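Local coordinates for putative platelet activating factor (Streptococcus pneumoniae, PDB 2HSJ), which is of unknown function but probably acts as an esterase or acylhydrolase of the SGNH (GDSL-like) family, to which platelet-activating factor acetylhydrolase-like proteins belong, at residues Lys152-Asn157 against Pro174-Leu179; Asn109-Ile114 against Gln158-Leu163; Asp42-Tyr47 against Ala200-Leu205; Arg148-Ile153 against Ala183-Lys188. All blocks are in the same frame, centred on the assembly; numbering follows the deposited sequence.

Interactions 1, 2 and 4 all use helix 150-164, at successive, partly overlapping levels: its first turn meets the loop 183-188 in interaction 4, its next turns take Phe-176 in interaction 1, and its later part packs on helix 104-121 in interaction 2. Interaction 3 uses no part of that helix; it joins helix 43-46 to helix 199-209, against which Val-175 and Leu-179 of interaction 1 also pack. Interactions 1 and 3 are buried, 2 and 4 only partly so. The chemistry differs accordingly: an aromatic ring under mixed side chains in 1, apolar helix packing in 2, one short hydrogen bond in 3, and in 4 a close approach of amides hydrogen-bonded to a third piece of chain. A backbone hydrogen bond between Lys-187 N and Leu-179 O ties 1 to 4.

Interaction 1 (Lys152-Asn157 against Pro174-Leu179); sequences KIQNWN and PVFDCL
Phe-176 sets its CG opposite the backbone N (chi1 178°), which swings the ring out from the short, weakly bonded helical turn around 176-179 and onto helix 150-164. Three side chains of that helix, Ile-153, Gln-154 and Asn-157, receive it. In Gln-154 the CG, anti to the carbonyl carbon, lies over one face of the ring. This is a CH-pi contact, with Gln-154 CG 4.1 Å from the centroid of the Phe-176 ring and 28° off the normal. A long polar residue suits this place because its aliphatic part covers the ring while its end can remain at the surface.

The two other partners approach the ring obliquely. Ile-153 offers its CG2 methyl to CE1 of Phe-176 at 3.6 Å, an apolar touch in the buried part of the contact. One turn on, Asn-157 brings ND2 to 3.7 Å from Phe-176 CD1, with its amide plane standing steeply against the ring. The other end of that amide is held, since OD1 accepts a hydrogen bond from Ile-132 N, and this bond helps to hold the amide beside the phenyl.

The backbone before the ring is held too, with Ser-131 OG bonded to the amides of Val-175 and Phe-176. The contact thus joins helix 150-164 to the turn that follows strand 170-173, at the edge of the parallel sheet; Pro-134 also touches the Phe-176 side chain, while Val-175 packs on Leu-205 of helix 199-209.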
loop_
_atom_site.group_PDB
_atom_site.type_symbol
_atom_site.label_atom_id
_atom_site.label_comp_id
_atom_site.label_asym_id
_atom_site.label_seq_id
_atom_site.Cartn_x
_atom_site.Cartn_y
_atom_site.Cartn_z
ATOM N N LYS D 152 3.102 10.413 40.440
ATOM C CA LYS D 152 2.245 11.315 39.654
ATOM C C LYS D 152 1.789 10.608 38.383
ATOM O O LYS D 152 0.598 10.623 38.040
ATOM C CB LYS D 152 2.978 12.592 39.223
ATOM C CG LYS D 152 3.368 13.559 40.325
ATOM C CD LYS D 152 4.372 14.586 39.782
ATOM C CE LYS D 152 4.681 15.693 40.814
ATOM N NZ LYS D 152 5.451 16.839 40.201
ATOM N N ILE D 153 2.745 9.997 37.686
ATOM C CA ILE D 153 2.434 9.302 36.421
ATOM C C ILE D 153 1.380 8.206 36.654
ATOM O O ILE D 153 0.415 8.120 35.899
ATOM C CB ILE D 153 3.701 8.748 35.743
ATOM C CG1 ILE D 153 4.520 9.928 35.186
ATOM C CG2 ILE D 153 3.349 7.794 34.626
ATOM C CD1 ILE D 153 5.970 9.615 34.951
ATOM N N GLN D 154 1.563 7.395 37.694
ATOM C CA GLN D 154 0.573 6.363 38.042
ATOM C C GLN D 154 -0.813 6.952 38.384
ATOM O O GLN D 154 -1.823 6.387 37.996
ATOM C CB GLN D 154 1.099 5.480 39.172
ATOM C CG GLN D 154 2.151 4.511 38.679
ATOM C CD GLN D 154 2.733 3.639 39.781
ATOM O OE1 GLN D 154 3.414 4.129 40.690
ATOM N NE2 GLN D 154 2.491 2.336 39.691
ATOM N N ASN D 155 -0.852 8.091 39.078
ATOM C CA ASN D 155 -2.131 8.767 39.350
ATOM C C ASN D 155 -2.812 9.263 38.070
ATOM O O ASN D 155 -4.032 9.133 37.903
ATOM C CB ASN D 155 -1.948 9.908 40.356
ATOM C CG ASN D 155 -1.647 9.394 41.749
ATOM O OD1 ASN D 155 -1.989 8.260 42.086
ATOM N ND2 ASN D 155 -1.011 10.226 42.570
ATOM N N TRP D 156 -2.027 9.817 37.149
ATOM C CA TRP D 156 -2.596 10.226 35.875
ATOM C C TRP D 156 -3.105 9.025 35.108
ATOM O O TRP D 156 -4.171 9.097 34.502
ATOM C CB TRP D 156 -1.591 11.019 35.052
ATOM C CG TRP D 156 -1.481 12.433 35.564
ATOM C CD1 TRP D 156 -1.371 12.839 36.888
ATOM C CD2 TRP D 156 -1.477 13.632 34.776
ATOM N NE1 TRP D 156 -1.297 14.219 36.948
ATOM C CE2 TRP D 156 -1.341 14.728 35.676
ATOM C CE3 TRP D 156 -1.542 13.891 33.396
ATOM C CZ2 TRP D 156 -1.304 16.058 35.234
ATOM C CZ3 TRP D 156 -1.492 15.210 32.953
ATOM C CH2 TRP D 156 -1.363 16.282 33.875
ATOM N N ASN D 157 -2.365 7.921 35.163
ATOM C CA ASN D 157 -2.751 6.723 34.424
ATOM C C ASN D 157 -4.056 6.143 34.924
ATOM O O ASN D 157 -4.840 5.600 34.134
ATOM C CB ASN D 157 -1.621 5.697 34.411
ATOM C CG ASN D 157 -0.485 6.126 33.492
ATOM O OD1 ASN D 157 -0.699 6.949 32.596
ATOM N ND2 ASN D 157 0.707 5.544 33.682
ATOM N N PRO D 174 -2.218 -0.434 28.989
ATOM C CA PRO D 174 -1.300 -0.377 30.129
ATOM C C PRO D 174 0.079 -0.859 29.720
ATOM O O PRO D 174 0.324 -2.065 29.622
ATOM C CB PRO D 174 -1.967 -1.316 31.151
ATOM C CG PRO D 174 -2.725 -2.305 30.311
ATOM C CD PRO D 174 -3.093 -1.629 29.028
ATOM N N VAL D 175 0.951 0.083 29.375
ATOM C CA VAL D 175 2.329 -0.264 28.998
ATOM C C VAL D 175 3.346 0.168 30.065
ATOM O O VAL D 175 4.504 -0.233 30.010
ATOM C CB VAL D 175 2.748 0.301 27.613
ATOM C CG1 VAL D 175 1.968 -0.359 26.497
ATOM C CG2 VAL D 175 2.582 1.796 27.527
ATOM N N PHE D 176 2.908 1.002 31.021
ATOM C CA PHE D 176 3.767 1.478 32.102
ATOM C C PHE D 176 4.545 0.329 32.746
ATOM O O PHE D 176 5.780 0.361 32.809
ATOM C CB PHE D 176 2.908 2.220 33.136
ATOM C CG PHE D 176 3.663 2.726 34.330
ATOM C CD1 PHE D 176 4.023 4.067 34.413
ATOM C CD2 PHE D 176 3.997 1.870 35.383
ATOM C CE1 PHE D 176 4.712 4.548 35.522
ATOM C CE2 PHE D 176 4.692 2.347 36.501
ATOM C CZ PHE D 176 5.055 3.685 36.565
ATOM N N ASP D 177 3.832 -0.708 33.179
ATOM C CA ASP D 177 4.477 -1.771 33.947
ATOM C C ASP D 177 5.497 -2.555 33.110
ATOM O O ASP D 177 6.493 -3.069 33.653
ATOM C CB ASP D 177 3.433 -2.702 34.563
ATOM C CG ASP D 177 2.601 -2.027 35.669
ATOM O OD1 ASP D 177 3.086 -1.075 36.322
ATOM O OD2 ASP D 177 1.462 -2.486 35.922
ATOM N N CYS D 178 5.275 -2.619 31.796
ATOM C CA CYS D 178 6.209 -3.304 30.885
ATOM C C CYS D 178 7.581 -2.659 30.802
ATOM O O CYS D 178 8.552 -3.312 30.419
ATOM C CB CYS D 178 5.641 -3.413 29.473
ATOM S SG CYS D 178 4.205 -4.534 29.395
ATOM N N LEU D 179 7.654 -1.376 31.142
ATOM C CA LEU D 179 8.891 -0.614 30.988
ATOM C C LEU D 179 9.598 -0.391 32.318
ATOM O O LEU D 179 10.700 0.146 32.344
ATOM C CB LEU D 179 8.644 0.733 30.279
ATOM C CG LEU D 179 8.068 0.622 28.871
ATOM C CD1 LEU D 179 7.949 2.022 28.292
ATOM C CD2 LEU D 179 8.913 -0.293 28.003
#

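Interaction 2 (Asn109-Ile114 against Gln158-Leu163); sequences NNLEAI and QAYQEL
Leu-111 lays its CD1 methyl over one face of the Tyr-160 ring, 3.3 Å from CZ, and the same methyl lies near CE1 and OH, so it sits above the phenol end and not the ring centre. The packing here is tight. On the backbone side of Leu-111, CB meets CD2 of Leu-163 at 3.7 Å. The other branch of Leu-163, CD1, nestles along the extended chain of Glu-112, 3.9 Å from its CD. Leu-163 can reach both residues because its CG is anti to the backbone N (chi1 173°), which sends the forked end toward the neighbouring helix with one methyl for each partner.

These side chains join helices 104-121 and 150-164, whose short segments run in the same general direction, 31° apart with axes 11.0 Å apart at closest approach. Each helix links two adjacent parallel strands in a beta-alpha-beta crossover, and the two pack side by side on one face of the central sheet, as expected of the alpha/beta/alpha fold of SGNH hydrolases.

Further out, polar bonds set the orientation of the amphipathic members. The Tyr-160 hydroxyl is hydrogen-bonded to Ile-93 O, so a buried phenol is satisfied while its ring face serves as an apolar floor. Glu-112 is suited to the rim, its methylenes covering Leu-163 and its OE2 bonded to the hydroxyl of Tyr-167, a residue of the magnesium site; the side chain of Leu-163 is about 9 Å from the magnesium ion.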
loop_
_atom_site.group_PDB
_atom_site.type_symbol
_atom_site.label_atom_id
_atom_site.label_comp_id
_atom_site.label_asym_id
_atom_site.label_seq_id
_atom_site.Cartn_x
_atom_site.Cartn_y
_atom_site.Cartn_z
ATOM N N ASN D 109 -9.710 16.949 30.589
ATOM C CA ASN D 109 -10.691 17.648 29.754
ATOM C C ASN D 109 -10.183 17.790 28.331
ATOM O O ASN D 109 -10.944 17.606 27.378
ATOM C CB ASN D 109 -11.034 19.032 30.300
ATOM C CG ASN D 109 -11.954 18.968 31.496
ATOM O OD1 ASN D 109 -12.551 17.928 31.779
ATOM N ND2 ASN D 109 -12.064 20.079 32.214
ATOM N N ASN D 110 -8.885 18.079 28.184
ATOM C CA ASN D 110 -8.286 18.151 26.850
ATOM C C ASN D 110 -8.386 16.810 26.124
ATOM O O ASN D 110 -8.798 16.755 24.963
ATOM C CB ASN D 110 -6.822 18.590 26.920
ATOM C CG ASN D 110 -6.655 20.058 27.284
ATOM O OD1 ASN D 110 -7.588 20.847 27.171
ATOM N ND2 ASN D 110 -5.458 20.422 27.702
ATOM N N LEU D 111 -8.046 15.724 26.824
ATOM C CA LEU D 111 -8.091 14.396 26.214
ATOM C C LEU D 111 -9.505 14.021 25.866
ATOM O O LEU D 111 -9.758 13.435 24.812
ATOM C CB LEU D 111 -7.495 13.340 27.139
ATOM C CG LEU D 111 -5.986 13.371 27.218
ATOM C CD1 LEU D 111 -5.502 12.624 28.423
ATOM C CD2 LEU D 111 -5.373 12.791 25.904
ATOM N N GLU D 112 -10.451 14.361 26.755
ATOM C CA GLU D 112 -11.843 14.048 26.475
ATOM C C GLU D 112 -12.323 14.772 25.225
ATOM O O GLU D 112 -12.978 14.181 24.358
ATOM C CB GLU D 112 -12.729 14.309 27.684
ATOM C CG GLU D 112 -14.120 13.776 27.435
ATOM C CD GLU D 112 -14.937 13.587 28.693
ATOM O OE1 GLU D 112 -14.575 14.176 29.739
ATOM O OE2 GLU D 112 -15.948 12.839 28.609
ATOM N N ALA D 113 -11.932 16.039 25.075
ATOM C CA ALA D 113 -12.294 16.772 23.860
ATOM C C ALA D 113 -11.674 16.176 22.571
ATOM O O ALA D 113 -12.299 16.175 21.507
ATOM C CB ALA D 113 -11.871 18.222 24.000
ATOM N N ILE D 114 -10.437 15.711 22.673
ATOM C CA ILE D 114 -9.777 15.034 21.527
ATOM C C ILE D 114 -10.599 13.786 21.116
ATOM O O ILE D 114 -10.945 13.594 19.951
ATOM C CB ILE D 114 -8.325 14.666 21.856
ATOM C CG1 ILE D 114 -7.465 15.928 21.988
ATOM C CG2 ILE D 114 -7.760 13.728 20.778
ATOM C CD1 ILE D 114 -6.205 15.777 22.812
ATOM N N GLN D 158 -4.318 6.297 36.222
ATOM C CA GLN D 158 -5.597 5.847 36.786
ATOM C C GLN D 158 -6.728 6.676 36.193
ATOM O O GLN D 158 -7.781 6.132 35.825
ATOM C CB GLN D 158 -5.592 5.910 38.328
ATOM C CG GLN D 158 -6.690 5.099 38.998
ATOM C CD GLN D 158 -6.425 4.887 40.488
ATOM O OE1 GLN D 158 -5.275 4.991 40.950
ATOM N NE2 GLN D 158 -7.481 4.602 41.246
ATOM N N ALA D 159 -6.501 7.990 36.084
ATOM C CA ALA D 159 -7.461 8.890 35.440
ATOM C C ALA D 159 -7.684 8.592 33.937
ATOM O O ALA D 159 -8.811 8.617 33.459
ATOM C CB ALA D 159 -7.065 10.334 35.663
ATOM N N TYR D 160 -6.605 8.326 33.207
ATOM C CA TYR D 160 -6.732 7.947 31.800
ATOM C C TYR D 160 -7.576 6.681 31.665
ATOM O O TYR D 160 -8.404 6.575 30.755
ATOM C CB TYR D 160 -5.344 7.655 31.208
ATOM C CG TYR D 160 -4.523 8.878 30.771
ATOM C CD1 TYR D 160 -4.665 10.128 31.398
ATOM C CD2 TYR D 160 -3.590 8.765 29.740
ATOM C CE1 TYR D 160 -3.888 11.238 31.002
ATOM C CE2 TYR D 160 -2.826 9.859 29.332
ATOM C CZ TYR D 160 -2.979 11.091 29.968
ATOM O OH TYR D 160 -2.229 12.164 29.559
ATOM N N GLN D 161 -7.335 5.713 32.550
ATOM C CA GLN D 161 -8.076 4.450 32.524
ATOM C C GLN D 161 -9.570 4.706 32.736
ATOM O O GLN D 161 -10.425 4.074 32.081
ATOM C CB GLN D 161 -7.538 3.486 33.574
ATOM C CG GLN D 161 -8.137 2.085 33.516
ATOM C CD GLN D 161 -7.538 1.175 34.580
ATOM O OE1 GLN D 161 -7.472 1.540 35.759
ATOM N NE2 GLN D 161 -7.118 -0.018 34.174
ATOM N N GLU D 162 -9.896 5.637 33.632
ATOM C CA GLU D 162 -11.297 5.959 33.928
ATOM C C GLU D 162 -11.945 6.681 32.744
ATOM O O GLU D 162 -13.101 6.398 32.373
ATOM C CB GLU D 162 -11.369 6.765 35.222
ATOM C CG GLU D 162 -10.933 5.908 36.421
ATOM C CD GLU D 162 -10.884 6.660 37.744
ATOM O OE1 GLU D 162 -10.741 7.907 37.732
ATOM O OE2 GLU D 162 -10.972 5.980 38.802
ATOM N N LEU D 163 -11.179 7.563 32.103
ATOM C CA LEU D 163 -11.666 8.262 30.923
ATOM C C LEU D 163 -11.961 7.227 29.807
ATOM O O LEU D 163 -13.007 7.278 29.167
ATOM C CB LEU D 163 -10.669 9.356 30.476
ATOM C CG LEU D 163 -11.009 10.039 29.152
ATOM C CD1 LEU D 163 -12.358 10.718 29.154
ATOM C CD2 LEU D 163 -9.883 11.030 28.751
#

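Interaction 3 (Asp42-Tyr47 against Ala200-Leu205); sequences DSIVEY and AGYQAL
A single buried hydrogen bond, from the phenol of Tyr-202 to the backbone carbonyl of Ile-44, ties helix 199-209 to the short helix 43-46 that follows the strand 37-41. OH of Tyr-202 stands 2.6 Å from Ile-44 O, a short bond. The oxygen lies at the ring edge, in the ring plane, and the donor sits 17° out of the carbonyl plane with a C=O...donor angle of 119°. Tyrosine suits the task: it spans the gap between two helices whose nearest CA atoms, those of Ile-44 and Tyr-202, are 9.0 Å apart, and carries a donor at its far end. Apolar atoms lie beside the bond. Ile-44, with CG2 anti to the backbone N, places that methyl 3.9 Å from CE1 of Tyr-202, and Tyr-47 CB is 3.6 Å from OH of Tyr-202.

The accepting helix is itself held at its start. Asp-42 is its N-cap, with OD1 taking the Ile-44 amide at 3.2 Å from above the carboxylate plane. Asp-42 and Ser-43 belong to the Gly-Asp-Ser motif of SGNH hydrolases, where the serine position holds the nucleophile in relatives; here Ser-43 OG is bonded to Gly-67 N and its side chain touches His-196.

Lys-23 of the second subunit bonds to Tyr-47 O, the ring of Tyr-48 meets that of Tyr-202, and Ile-44 and Val-45 rest on Leu-92 of strand 88-92.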
loop_
_atom_site.group_PDB
_atom_site.type_symbol
_atom_site.label_atom_id
_atom_site.label_comp_id
_atom_site.label_asym_id
_atom_site.label_seq_id
_atom_site.Cartn_x
_atom_site.Cartn_y
_atom_site.Cartn_z
ATOM N N ASP D 42 3.689 12.951 21.772
ATOM C CA ASP D 42 4.786 13.882 22.076
ATOM C C ASP D 42 6.135 13.379 21.560
ATOM O O ASP D 42 6.184 12.682 20.538
ATOM C CB ASP D 42 4.802 14.153 23.602
ATOM C CG ASP D 42 4.941 12.874 24.442
ATOM O OD1 ASP D 42 5.425 11.839 23.903
ATOM O OD2 ASP D 42 4.583 12.895 25.661
ATOM N N SER D 43 7.237 13.726 22.217
ATOM C CA SER D 43 8.568 13.351 21.706
ATOM C C SER D 43 8.724 11.840 21.553
ATOM O O SER D 43 9.394 11.377 20.657
ATOM C CB SER D 43 9.669 13.829 22.668
ATOM O OG SER D 43 9.494 15.183 22.990
ATOM N N ILE D 44 8.204 11.079 22.506
ATOM C CA ILE D 44 8.365 9.631 22.461
ATOM C C ILE D 44 7.772 9.075 21.163
ATOM O O ILE D 44 8.297 8.131 20.588
ATOM C CB ILE D 44 7.731 8.952 23.698
ATOM C CG1 ILE D 44 8.233 9.595 24.985
ATOM C CG2 ILE D 44 7.938 7.423 23.671
ATOM C CD1 ILE D 44 9.645 9.427 25.203
ATOM N N VAL D 45 6.659 9.649 20.716
ATOM C CA VAL D 45 6.099 9.287 19.404
ATOM C C VAL D 45 6.962 9.813 18.258
ATOM O O VAL D 45 7.297 9.053 17.349
ATOM C CB VAL D 45 4.650 9.807 19.263
ATOM C CG1 VAL D 45 4.083 9.396 17.898
ATOM C CG2 VAL D 45 3.787 9.260 20.428
ATOM N N GLU D 46 7.297 11.108 18.272
ATOM C CA GLU D 46 8.069 11.655 17.149
ATOM C C GLU D 46 9.331 10.850 16.847
ATOM O O GLU D 46 9.697 10.616 15.664
ATOM C CB GLU D 46 8.469 13.130 17.370
ATOM C CG GLU D 46 9.054 13.688 16.089
ATOM C CD GLU D 46 9.657 15.061 16.189
ATOM O OE1 GLU D 46 9.279 15.872 17.079
ATOM O OE2 GLU D 46 10.550 15.339 15.335
ATOM N N TYR D 47 9.993 10.414 17.919
ATOM C CA TYR D 47 11.292 9.741 17.786
ATOM C C TYR D 47 11.190 8.220 17.683
ATOM O O TYR D 47 12.229 7.508 17.579
ATOM C CB TYR D 47 12.228 10.085 18.961
ATOM C CG TYR D 47 12.375 11.553 19.289
ATOM C CD1 TYR D 47 12.297 12.532 18.297
ATOM C CD2 TYR D 47 12.655 11.949 20.604
ATOM C CE1 TYR D 47 12.463 13.924 18.627
ATOM C CE2 TYR D 47 12.813 13.289 20.928
ATOM C CZ TYR D 47 12.711 14.258 19.941
ATOM O OH TYR D 47 12.871 15.585 20.317
ATOM N N ALA D 200 16.464 -0.174 23.006
ATOM C CA ALA D 200 15.953 -1.318 23.804
ATOM C C ALA D 200 14.595 -0.977 24.418
ATOM O O ALA D 200 13.701 -1.822 24.451
ATOM C CB ALA D 200 16.930 -1.698 24.909
ATOM N N GLY D 201 14.444 0.262 24.890
ATOM C CA GLY D 201 13.156 0.737 25.420
ATOM C C GLY D 201 12.055 0.699 24.376
ATOM O O GLY D 201 10.962 0.182 24.618
ATOM N N TYR D 202 12.345 1.236 23.190
ATOM C CA TYR D 202 11.356 1.169 22.105
ATOM C C TYR D 202 11.044 -0.268 21.683
ATOM O O TYR D 202 9.908 -0.601 21.311
ATOM C CB TYR D 202 11.831 1.984 20.898
ATOM C CG TYR D 202 11.581 3.473 21.007
ATOM C CD1 TYR D 202 10.268 3.969 20.982
ATOM C CD2 TYR D 202 12.639 4.384 21.021
ATOM C CE1 TYR D 202 10.005 5.327 21.051
ATOM C CE2 TYR D 202 12.393 5.766 21.083
ATOM C CZ TYR D 202 11.067 6.220 21.075
ATOM O OH TYR D 202 10.809 7.562 21.135
ATOM N N GLN D 203 12.038 -1.138 21.731
ATOM C CA GLN D 203 11.778 -2.528 21.349
ATOM C C GLN D 203 10.794 -3.136 22.353
ATOM O O GLN D 203 9.870 -3.876 21.986
ATOM C CB GLN D 203 13.095 -3.322 21.325
ATOM C CG GLN D 203 12.872 -4.774 20.958
ATOM C CD GLN D 203 14.156 -5.547 20.952
ATOM O OE1 GLN D 203 14.933 -5.478 21.912
ATOM N NE2 GLN D 203 14.376 -6.328 19.881
ATOM N N ALA D 204 11.034 -2.835 23.630
ATOM C CA ALA D 204 10.177 -3.391 24.701
ATOM C C ALA D 204 8.764 -2.820 24.600
ATOM O O ALA D 204 7.777 -3.554 24.761
ATOM C CB ALA D 204 10.774 -3.066 26.059
ATOM N N LEU D 205 8.665 -1.516 24.338
ATOM C CA LEU D 205 7.363 -0.867 24.142
ATOM C C LEU D 205 6.621 -1.497 22.970
ATOM O O LEU D 205 5.429 -1.783 23.056
ATOM C CB LEU D 205 7.542 0.650 23.922
ATOM C CG LEU D 205 6.254 1.469 23.682
ATOM C CD1 LEU D 205 5.206 1.264 24.808
ATOM C CD2 LEU D 205 6.596 2.939 23.491
#

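Interaction 4 (Arg148-Ile153 against Ala183-Lys188); sequences RSNEKI and AGQLKK
Asn-150 and Gln-185 bring their amide ends together between the first turn of helix 150-164 and the loop 183-188. ND2 of Asn-150 is 3.1 Å from OE1 of Gln-185 and 3.4 Å from the backbone oxygen of Gly-184, yet the angles are too poor for either to count as a hydrogen bond, and the two amide planes stand 63° apart. This is a close polar approach in which the loop's oxygens lie near a buried N-H group. Gln-185 reaches it by folding back at its second torsion (chi2 -66°), while Gly-184 adopts a positive phi, which glycine takes readily.

The atoms that approach each other here find their hydrogen bonds in the chain after strand 126-130. Asn-150 ND2 donates to Val-135 O, and Gln-185 OE1 accepts from Glu-137 N. Each side chain is therefore positioned by a third piece of chain that both segments share, which suits asparagine and glutamine, since each has a donor and an acceptor to spend on backbone groups.

One capping bond marks the helix start. Ser-149 is the N-cap, its OG accepting from Lys-152 N at 3.1 Å with a nearly straight angle of 165°, and its short side chain lets the hydroxyl reach back to the first turn. A separate hydrogen bond joins Asn-150 N to Glu-137 OE2, placing a carboxylate near the helix start, where it would probably be favoured by the helix dipole.

The Asn-150 side chain also touches Phe-176 of helix 176-179; the loop itself is bonded through Leu-186 to Val-135 and through Lys-187 to Leu-179, on the way to helix 199-209.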
loop_
_atom_site.group_PDB
_atom_site.type_symbol
_atom_site.label_atom_id
_atom_site.label_comp_id
_atom_site.label_asym_id
_atom_site.label_seq_id
_atom_site.Cartn_x
_atom_site.Cartn_y
_atom_site.Cartn_z
ATOM N N ARG D 148 8.686 15.382 37.122
ATOM C CA ARG D 148 7.919 14.151 36.945
ATOM C C ARG D 148 8.305 13.153 38.031
ATOM O O ARG D 148 9.463 13.117 38.485
ATOM C CB ARG D 148 8.222 13.545 35.582
ATOM C CG ARG D 148 7.896 14.431 34.407
ATOM C CD ARG D 148 8.455 13.811 33.116
ATOM N NE ARG D 148 8.231 14.689 31.969
ATOM C CZ ARG D 148 8.922 15.797 31.733
ATOM N NH1 ARG D 148 9.887 16.203 32.569
ATOM N NH2 ARG D 148 8.650 16.526 30.667
ATOM N N SER D 149 7.332 12.341 38.446
ATOM C CA SER D 149 7.589 11.231 39.376
ATOM C C SER D 149 6.682 10.104 38.967
ATOM O O SER D 149 5.651 10.339 38.334
ATOM C CB SER D 149 7.295 11.619 40.821
ATOM O OG SER D 149 5.902 11.700 41.065
ATOM N N ASN D 150 7.072 8.878 39.310
ATOM C CA ASN D 150 6.260 7.730 38.958
ATOM C C ASN D 150 4.955 7.660 39.744
ATOM O O ASN D 150 3.981 7.081 39.258
ATOM C CB ASN D 150 7.084 6.437 39.037
ATOM C CG ASN D 150 8.144 6.362 37.944
ATOM O OD1 ASN D 150 7.821 6.505 36.761
ATOM N ND2 ASN D 150 9.417 6.173 38.336
ATOM N N GLU D 151 4.915 8.274 40.929
ATOM C CA GLU D 151 3.643 8.359 41.674
ATOM C C GLU D 151 2.641 9.266 40.947
ATOM O O GLU D 151 1.466 8.908 40.826
ATOM C CB GLU D 151 3.850 8.806 43.123
ATOM C CG GLU D 151 4.928 8.009 43.874
ATOM C CD GLU D 151 6.305 8.679 43.801
ATOM O OE1 GLU D 151 6.642 9.354 44.796
ATOM O OE2 GLU D 151 7.039 8.568 42.769
ATOM N N LYS D 152 3.102 10.413 40.440
ATOM C CA LYS D 152 2.245 11.315 39.654
ATOM C C LYS D 152 1.789 10.608 38.383
ATOM O O LYS D 152 0.598 10.623 38.040
ATOM C CB LYS D 152 2.978 12.592 39.223
ATOM C CG LYS D 152 3.368 13.559 40.325
ATOM C CD LYS D 152 4.372 14.586 39.782
ATOM C CE LYS D 152 4.681 15.693 40.814
ATOM N NZ LYS D 152 5.451 16.839 40.201
ATOM N N ILE D 153 2.745 9.997 37.686
ATOM C CA ILE D 153 2.434 9.302 36.421
ATOM C C ILE D 153 1.380 8.206 36.654
ATOM O O ILE D 153 0.415 8.120 35.899
ATOM C CB ILE D 153 3.701 8.748 35.743
ATOM C CG1 ILE D 153 4.520 9.928 35.186
ATOM C CG2 ILE D 153 3.349 7.794 34.626
ATOM C CD1 ILE D 153 5.970 9.615 34.951
ATOM N N ALA D 183 12.010 -1.880 40.872
ATOM C CA ALA D 183 11.847 -0.734 41.777
ATOM C C ALA D 183 10.782 0.243 41.270
ATOM O O ALA D 183 10.552 1.296 41.874
ATOM C CB ALA D 183 13.163 -0.014 41.961
ATOM N N GLY D 184 10.151 -0.103 40.158
ATOM C CA GLY D 184 9.063 0.694 39.616
ATOM C C GLY D 184 9.562 1.904 38.845
ATOM O O GLY D 184 8.792 2.853 38.606
ATOM N N GLN D 185 10.841 1.877 38.470
ATOM C CA GLN D 185 11.451 2.927 37.648
ATOM C C GLN D 185 11.554 2.482 36.187
ATOM O O GLN D 185 11.720 1.299 35.899
ATOM C CB GLN D 185 12.874 3.241 38.137
ATOM C CG GLN D 185 13.018 3.548 39.627
ATOM C CD GLN D 185 12.325 4.843 40.027
ATOM O OE1 GLN D 185 12.345 5.827 39.284
ATOM N NE2 GLN D 185 11.707 4.847 41.214
ATOM N N LEU D 186 11.516 3.433 35.257
ATOM C CA LEU D 186 11.861 3.115 33.883
ATOM C C LEU D 186 13.240 2.431 33.874
ATOM O O LEU D 186 14.210 3.002 34.372
ATOM C CB LEU D 186 11.938 4.395 33.057
ATOM C CG LEU D 186 12.360 4.305 31.597
ATOM C CD1 LEU D 186 11.392 3.450 30.821
ATOM C CD2 LEU D 186 12.370 5.719 31.046
ATOM N N LYS D 187 13.319 1.219 33.309
ATOM C CA LYS D 187 14.572 0.437 33.338
ATOM C C LYS D 187 15.731 1.234 32.776
ATOM O O LYS D 187 15.588 1.890 31.726
ATOM C CB LYS D 187 14.448 -0.891 32.558
ATOM C CG LYS D 187 13.489 -1.904 33.157
ATOM C CD LYS D 187 13.399 -3.231 32.381
ATOM C CE LYS D 187 14.768 -3.769 31.980
ATOM N NZ LYS D 187 14.722 -5.202 31.456
ATOM N N LYS D 188 16.883 1.155 33.441
ATOM C CA LYS D 188 18.046 1.876 32.952
ATOM C C LYS D 188 18.324 1.554 31.474
ATOM O O LYS D 188 18.580 2.460 30.667
ATOM C CB LYS D 188 19.279 1.611 33.838
ATOM C CG LYS D 188 20.428 2.575 33.555
ATOM C CD LYS D 188 21.196 2.937 34.815
ATOM C CE LYS D 188 22.481 3.645 34.477
ATOM N NZ LYS D 188 23.502 2.648 34.025
#